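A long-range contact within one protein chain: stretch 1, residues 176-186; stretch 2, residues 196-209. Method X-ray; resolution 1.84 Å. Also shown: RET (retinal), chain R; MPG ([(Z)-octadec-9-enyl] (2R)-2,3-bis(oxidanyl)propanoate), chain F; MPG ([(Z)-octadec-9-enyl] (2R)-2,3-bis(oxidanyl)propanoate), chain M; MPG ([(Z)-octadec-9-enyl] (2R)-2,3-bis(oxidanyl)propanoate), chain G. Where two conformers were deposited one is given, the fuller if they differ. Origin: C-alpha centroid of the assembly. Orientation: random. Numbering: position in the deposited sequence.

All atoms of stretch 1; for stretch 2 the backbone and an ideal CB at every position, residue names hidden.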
# COMPACT_ATOMS: atom_id res chain seq x y z
N ILE A 176 -8.62 -4.59 1.73
CA ILE A 176 -9.41 -5.52 2.52
C ILE A 176 -8.90 -6.95 2.35
O ILE A 176 -8.98 -7.77 3.27
CB ILE A 176 -10.89 -5.37 2.14
CG1 ILE A 176 -11.44 -4.07 2.74
CG2 ILE A 176 -11.71 -6.56 2.61
CD1 ILE A 176 -12.79 -3.72 2.24
N CYS A 177 -8.30 -7.27 1.19
CA CYS A 177 -7.81 -8.63 1.00
C CYS A 177 -6.61 -8.95 1.89
O CYS A 177 -6.37 -10.13 2.20
CB CYS A 177 -7.43 -8.86 -0.47
SG CYS A 177 -8.86 -8.79 -1.57
N TYR A 178 -5.83 -7.95 2.31
CA TYR A 178 -4.59 -8.24 3.03
C TYR A 178 -4.83 -8.92 4.37
O TYR A 178 -4.18 -9.94 4.64
CB TYR A 178 -3.75 -6.97 3.21
CG TYR A 178 -2.98 -6.55 1.98
CD1 TYR A 178 -3.61 -5.86 0.96
CD2 TYR A 178 -1.61 -6.82 1.86
CE1 TYR A 178 -2.90 -5.46 -0.16
CE2 TYR A 178 -0.90 -6.42 0.74
CZ TYR A 178 -1.55 -5.75 -0.27
OH TYR A 178 -0.85 -5.34 -1.39
N PRO A 179 -5.71 -8.42 5.24
CA PRO A 179 -5.99 -9.18 6.48
C PRO A 179 -6.56 -10.56 6.22
O PRO A 179 -6.33 -11.47 7.02
CB PRO A 179 -6.99 -8.27 7.23
CG PRO A 179 -7.57 -7.37 6.19
CD PRO A 179 -6.41 -7.12 5.24
N ILE A 180 -7.30 -10.75 5.12
CA ILE A 180 -7.81 -12.08 4.79
C ILE A 180 -6.65 -13.01 4.47
O ILE A 180 -6.59 -14.15 4.96
CB ILE A 180 -8.81 -11.99 3.62
CG1 ILE A 180 -10.01 -11.12 4.02
CG2 ILE A 180 -9.24 -13.40 3.17
CD1 ILE A 180 -11.03 -10.95 2.93
N VAL A 181 -5.72 -12.56 3.63
CA VAL A 181 -4.55 -13.37 3.32
C VAL A 181 -3.78 -13.69 4.60
O VAL A 181 -3.38 -14.84 4.85
CB VAL A 181 -3.65 -12.66 2.29
CG1 VAL A 181 -2.35 -13.44 2.13
CG2 VAL A 181 -4.37 -12.52 0.96
N TRP A 182 -3.56 -12.67 5.43
CA TRP A 182 -2.92 -12.86 6.73
C TRP A 182 -3.61 -13.97 7.51
O TRP A 182 -2.96 -14.86 8.07
CB TRP A 182 -2.95 -11.54 7.50
CG TRP A 182 -2.04 -11.41 8.68
CD1 TRP A 182 -0.82 -10.79 8.70
CD2 TRP A 182 -2.29 -11.84 10.03
NE1 TRP A 182 -0.30 -10.82 9.97
CE2 TRP A 182 -1.18 -11.46 10.80
CE3 TRP A 182 -3.35 -12.52 10.64
CZ2 TRP A 182 -1.08 -11.74 12.18
CZ3 TRP A 182 -3.26 -12.79 12.02
CH2 TRP A 182 -2.13 -12.40 12.76
N LEU A 183 -4.94 -13.94 7.53
CA LEU A 183 -5.69 -14.88 8.36
C LEU A 183 -5.62 -16.31 7.82
O LEU A 183 -5.63 -17.26 8.60
CB LEU A 183 -7.15 -14.45 8.49
CG LEU A 183 -7.45 -13.35 9.50
CD1 LEU A 183 -8.92 -12.98 9.38
CD2 LEU A 183 -7.14 -13.79 10.93
N ILE A 184 -5.57 -16.48 6.49
CA ILE A 184 -5.49 -17.84 5.97
C ILE A 184 -4.05 -18.33 5.90
O ILE A 184 -3.82 -19.55 5.85
CB ILE A 184 -6.17 -17.98 4.60
CG1 ILE A 184 -5.45 -17.14 3.54
CG2 ILE A 184 -7.64 -17.58 4.71
CD1 ILE A 184 -6.06 -17.27 2.17
N GLY A 185 -3.07 -17.42 5.92
CA GLY A 185 -1.68 -17.79 5.78
C GLY A 185 -1.07 -18.24 7.10
O GLY A 185 -1.77 -18.55 8.07
N THR A 186 0.26 -18.25 7.12
CA THR A 186 0.99 -18.82 8.25
C THR A 186 0.89 -17.96 9.50
O THR A 186 0.99 -18.48 10.62
CB THR A 186 2.46 -19.02 7.86
OG1 THR A 186 3.04 -17.75 7.54
CG2 THR A 186 2.55 -19.92 6.63
N UNK A 196 1.59 -20.24 -0.95
CA UNK A 196 0.35 -19.62 -1.41
C UNK A 196 0.20 -18.22 -0.82
O UNK A 196 -0.16 -17.26 -1.53
CB UNK A 196 -0.85 -20.49 -1.04
N UNK A 197 0.47 -18.08 0.48
CA UNK A 197 0.41 -16.76 1.12
C UNK A 197 1.30 -15.75 0.40
O UNK A 197 0.89 -14.61 0.15
CB UNK A 197 0.82 -16.86 2.59
N UNK A 198 2.53 -16.15 0.08
CA UNK A 198 3.45 -15.21 -0.56
C UNK A 198 2.95 -14.84 -1.95
O UNK A 198 3.03 -13.68 -2.36
CB UNK A 198 4.86 -15.80 -0.64
N UNK A 199 2.44 -15.82 -2.70
CA UNK A 199 1.83 -15.55 -4.00
C UNK A 199 0.71 -14.52 -3.87
O UNK A 199 0.65 -13.55 -4.64
CB UNK A 199 1.29 -16.84 -4.62
N UNK A 200 -0.18 -14.71 -2.91
CA UNK A 200 -1.33 -13.82 -2.78
C UNK A 200 -0.88 -12.40 -2.50
O UNK A 200 -1.36 -11.45 -3.13
CB UNK A 200 -2.27 -14.30 -1.67
N UNK A 201 0.02 -12.22 -1.53
CA UNK A 201 0.52 -10.87 -1.24
C UNK A 201 1.23 -10.28 -2.46
O UNK A 201 1.17 -9.07 -2.69
CB UNK A 201 1.47 -10.90 -0.04
N UNK A 202 1.91 -11.12 -3.25
CA UNK A 202 2.58 -10.61 -4.44
C UNK A 202 1.58 -10.07 -5.45
O UNK A 202 1.80 -8.99 -6.01
CB UNK A 202 3.43 -11.71 -5.08
N UNK A 203 0.48 -10.79 -5.68
CA UNK A 203 -0.52 -10.30 -6.62
C UNK A 203 -1.14 -9.01 -6.10
O UNK A 203 -1.26 -8.02 -6.83
CB UNK A 203 -1.60 -11.36 -6.86
N UNK A 204 -1.54 -9.01 -4.82
CA UNK A 204 -2.08 -7.80 -4.22
C UNK A 204 -1.10 -6.64 -4.32
O UNK A 204 -1.47 -5.52 -4.70
CB UNK A 204 -2.44 -8.05 -2.76
N UNK A 205 0.16 -6.87 -3.94
CA UNK A 205 1.15 -5.79 -3.97
C UNK A 205 1.28 -5.19 -5.37
O UNK A 205 1.33 -3.97 -5.53
CB UNK A 205 2.51 -6.31 -3.50
N UNK A 206 1.36 -6.04 -6.39
CA UNK A 206 1.55 -5.52 -7.74
C UNK A 206 0.34 -4.71 -8.20
O UNK A 206 0.49 -3.65 -8.81
CB UNK A 206 1.81 -6.67 -8.72
N UNK A 207 -0.86 -5.19 -7.88
CA UNK A 207 -2.06 -4.44 -8.23
C UNK A 207 -2.16 -3.14 -7.43
O UNK A 207 -2.43 -2.07 -7.99
CB UNK A 207 -3.30 -5.30 -8.00
N UNK A 208 -1.94 -3.23 -6.12
CA UNK A 208 -2.12 -2.07 -5.24
C UNK A 208 -1.04 -1.01 -5.42
O UNK A 208 -1.23 0.12 -4.95
CB UNK A 208 -2.14 -2.53 -3.78
N UNK A 209 0.07 -1.34 -6.10
CA UNK A 209 1.17 -0.40 -6.30
C UNK A 209 1.42 -0.12 -7.77
O UNK A 209 1.38 1.04 -8.19
CB UNK A 209 2.45 -0.94 -5.65
C1 RET R . -2.44 -6.73 8.29
C2 RET R . -2.65 -7.72 9.44
C3 RET R . -3.44 -7.18 10.62
C4 RET R . -4.78 -6.64 10.18
C5 RET R . -4.74 -5.84 8.90
C6 RET R . -3.66 -5.81 8.09
C7 RET R . -3.71 -5.01 6.87
C8 RET R . -2.73 -4.71 5.97
C9 RET R . -2.81 -3.93 4.76
C10 RET R . -1.75 -3.93 3.93
C11 RET R . -1.61 -3.22 2.68
C12 RET R . -0.48 -3.30 1.99
C13 RET R . -0.18 -2.64 0.74
C14 RET R . 1.07 -2.74 0.23
C15 RET R . 1.59 -2.14 -0.96
C16 RET R . -1.19 -5.91 8.61
C17 RET R . -2.17 -7.60 7.05
C18 RET R . -5.95 -4.96 8.73
C19 RET R . -4.07 -3.17 4.47
C20 RET R . -1.27 -1.84 0.08
C4 MPG F . -18.04 5.47 -1.09
C5 MPG F . -17.67 4.40 -2.08
C6 MPG F . -17.22 3.10 -1.45
C7 MPG F . -16.80 2.02 -2.44
C8 MPG F . -16.50 0.70 -1.81
C9 MPG F . -16.03 -0.35 -2.76
C10 MPG F . -15.86 -1.61 -2.43
C11 MPG F . -16.14 -2.14 -1.06
C12 MPG F . -16.15 -3.63 -0.97
C13 MPG F . -14.79 -4.30 -1.04
C14 MPG F . -14.87 -5.81 -0.95
C15 MPG F . -13.55 -6.53 -0.85
C16 MPG F . -13.70 -8.03 -0.76
C17 MPG F . -12.46 -8.83 -0.48
C18 MPG F . -12.72 -10.31 -0.36
C8 MPG M . -14.52 -11.56 4.66
C9 MPG M . -14.36 -10.15 4.19
C10 MPG M . -15.10 -9.13 4.57
C11 MPG M . -14.86 -7.69 4.23
C12 MPG M . -16.05 -6.99 3.66
C13 MPG M . -16.25 -5.60 4.24
C14 MPG M . -16.63 -4.53 3.25
C15 MPG M . -16.41 -3.13 3.76
C16 MPG M . -16.68 -2.04 2.77
C17 MPG M . -16.28 -0.67 3.27
C18 MPG M . -16.61 0.46 2.32
C2 MPG G . -3.34 -21.25 -5.35
C3 MPG G . -4.44 -20.55 -6.11
C4 MPG G . -4.54 -19.07 -5.84
C5 MPG G . -5.71 -18.43 -6.56
C6 MPG G . -5.53 -16.98 -6.95
C7 MPG G . -6.19 -15.98 -6.00
C8 MPG G . -6.37 -14.62 -6.59
C9 MPG G . -5.11 -14.03 -7.15
O1 MPG G . -2.22 -23.35 -4.93
C1 MPG G . -3.15 -22.67 -5.80
CXD MPG G . -0.99 -25.26 -4.23
O2 MPG G . -0.59 -26.55 -4.67
C21 MPG G . -1.69 -25.33 -2.88
O3 MPG G . -0.81 -25.90 -1.93
O4 MPG G . -2.15 -25.13 -6.32
CX3 MPG G . -1.86 -24.59 -5.28

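Stretch 2 is a helix running antiparallel to the helix of residues 176-184, the axes 9.8 Å apart at closest approach, so its early positions meet the end of stretch 1 and its later ones the beginning.

At position 196 the ideal CB has nothing of stretch 1 within 5.5 Å, while a lipid tail lies nearby; an apolar residue would suit. It is Val196, whose CG2 lies 3.7 Å from O1 of the chain G lipid.

Position 197 is more demanding. Its CB points toward stretch 1, 4.2 Å from Gly185 CA and 4.8 Å from Thr186 N, where the chain has left the helix and offers a backbone NH and a hydroxyl. An acceptor of some reach, such as Glu or Gln, would suit. The residue is Glu197, in an extended conformation; its OE2 accepts hydrogen bonds from Thr186 N and Thr186 OG1, both at 2.9 Å. The same OE2 lies 3.7 Å from Gly185 CA, and an ideal CB on Gly185 would come within 2.7 Å of it, a clash that glycine avoids.

Positions 198 and 199 make no contact with stretch 1, and many apolar residues would serve. Val198 points away; Phe199 presents its ring edge to the chain G lipid.

The CB at position 200 points toward stretch 1, 3.8 Å from Val181 CG2, favouring a branched or flexible aliphatic chain. Leu200 fills it: its CD1 reaches Ile184 CD1 at 4.0 Å, and its CD2 approaches C7 of the chain G lipid at 3.6 Å.

Position 201 points sideways, its CB 5.1 Å from both Val181 CG1 and Tyr178 CE2, so a long or aromatic side chain could close the gap. Phe201 does so. Val181 CG1 sits over its ring face, 3.6 Å from the centroid, while the Tyr178 ring lies nearly parallel but slid aside, with centroids 5.7 Å apart.

Positions 202 and 203 leave stretch 1 out of contact and are permissive; they hold Met202, pointing away, and Val203, pointing sideways.

At position 204 the CB faces stretch 1, 3.4 Å from Tyr178 OH, with Cys177 and Val181 also within a side chain's reach. A medium aliphatic residue would suit. Leu204 places CD1 over the Tyr178 face, 4.1 Å from the ring centroid, opposite retinal, and its CD2 meets Cys177 CB at 3.7 Å.

Position 205 points sideways, its CB 4.1 Å from Tyr178 OH; an acceptor such as Asp or Asn could turn to the hydroxyl. Asp205 does: Tyr178 OH donates to its OD1 at 2.6 Å.

Positions 206 and 207 offer no contact, so apolar residues of several sizes would do; they are Leu206 and Leu207.

At position 208 the CB faces Tyr178 OH from 3.9 Å, and a small residue suffices. Ala208 completes the pocket around Tyr178 formed with Leu204, Phe201 and Asp205.

Position 209 points sideways, with the retinal C15 end nearby, so a long amine would suit. Lys209 NZ is covalently bonded to C15 at 1.4 Å, and makes a long salt bridge with Asp205 OD1 at 3.8 Å.

Stretch 2 196-209: VEVFLFMVLDLLAK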
# COMPACT_ATOMS: atom_id res chain seq x y z
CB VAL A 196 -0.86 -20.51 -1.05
CG1 VAL A 196 -2.16 -19.77 -1.33
CG2 VAL A 196 -0.80 -21.81 -1.82
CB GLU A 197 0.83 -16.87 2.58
CG GLU A 197 0.95 -15.53 3.28
CD GLU A 197 1.61 -15.64 4.64
OE1 GLU A 197 1.97 -14.58 5.18
OE2 GLU A 197 1.80 -16.77 5.14
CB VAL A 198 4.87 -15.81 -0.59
CG1 VAL A 198 5.79 -15.00 -1.49
CG2 VAL A 198 5.43 -15.84 0.84
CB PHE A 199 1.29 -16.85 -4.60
CG PHE A 199 0.47 -16.63 -5.85
CD1 PHE A 199 1.09 -16.35 -7.05
CD2 PHE A 199 -0.91 -16.71 -5.81
CE1 PHE A 199 0.35 -16.14 -8.20
CE2 PHE A 199 -1.66 -16.52 -6.96
CZ PHE A 199 -1.02 -16.23 -8.17
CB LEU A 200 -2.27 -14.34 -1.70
CG LEU A 200 -2.97 -15.63 -2.13
CD1 LEU A 200 -3.76 -16.24 -0.98
CD2 LEU A 200 -3.89 -15.36 -3.34
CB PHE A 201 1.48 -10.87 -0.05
CG PHE A 201 0.81 -10.93 1.30
CD1 PHE A 201 -0.30 -10.12 1.60
CD2 PHE A 201 1.30 -11.76 2.29
CE1 PHE A 201 -0.89 -10.17 2.85
CE2 PHE A 201 0.71 -11.82 3.55
CZ PHE A 201 -0.39 -11.02 3.83
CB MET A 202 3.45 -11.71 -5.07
CG MET A 202 4.14 -11.28 -6.37
SD MET A 202 3.13 -11.60 -7.83
CE MET A 202 3.09 -13.39 -7.84
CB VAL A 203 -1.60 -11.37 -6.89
CG1 VAL A 203 -2.70 -10.80 -7.77
CG2 VAL A 203 -0.99 -12.61 -7.52
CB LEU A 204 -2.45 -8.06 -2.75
CG LEU A 204 -3.62 -9.03 -2.57
CD1 LEU A 204 -3.79 -9.39 -1.07
CD2 LEU A 204 -4.89 -8.38 -3.10
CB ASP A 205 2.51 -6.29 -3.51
CG ASP A 205 2.60 -6.48 -2.01
OD1 ASP A 205 1.69 -6.03 -1.28
OD2 ASP A 205 3.60 -7.09 -1.57
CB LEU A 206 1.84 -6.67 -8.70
CG LEU A 206 3.24 -7.26 -8.55
CD1 LEU A 206 3.35 -8.56 -9.31
CD2 LEU A 206 4.29 -6.27 -9.05
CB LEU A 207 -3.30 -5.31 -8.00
CG LEU A 207 -3.40 -6.56 -8.88
CD1 LEU A 207 -4.65 -7.35 -8.48
CD2 LEU A 207 -3.43 -6.20 -10.37
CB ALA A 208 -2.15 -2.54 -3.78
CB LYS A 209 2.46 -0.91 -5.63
CG LYS A 209 2.38 -0.96 -4.09
CD LYS A 209 3.70 -1.38 -3.44
CE LYS A 209 3.63 -1.25 -1.91
NZ LYS A 209 2.95 -2.41 -1.27
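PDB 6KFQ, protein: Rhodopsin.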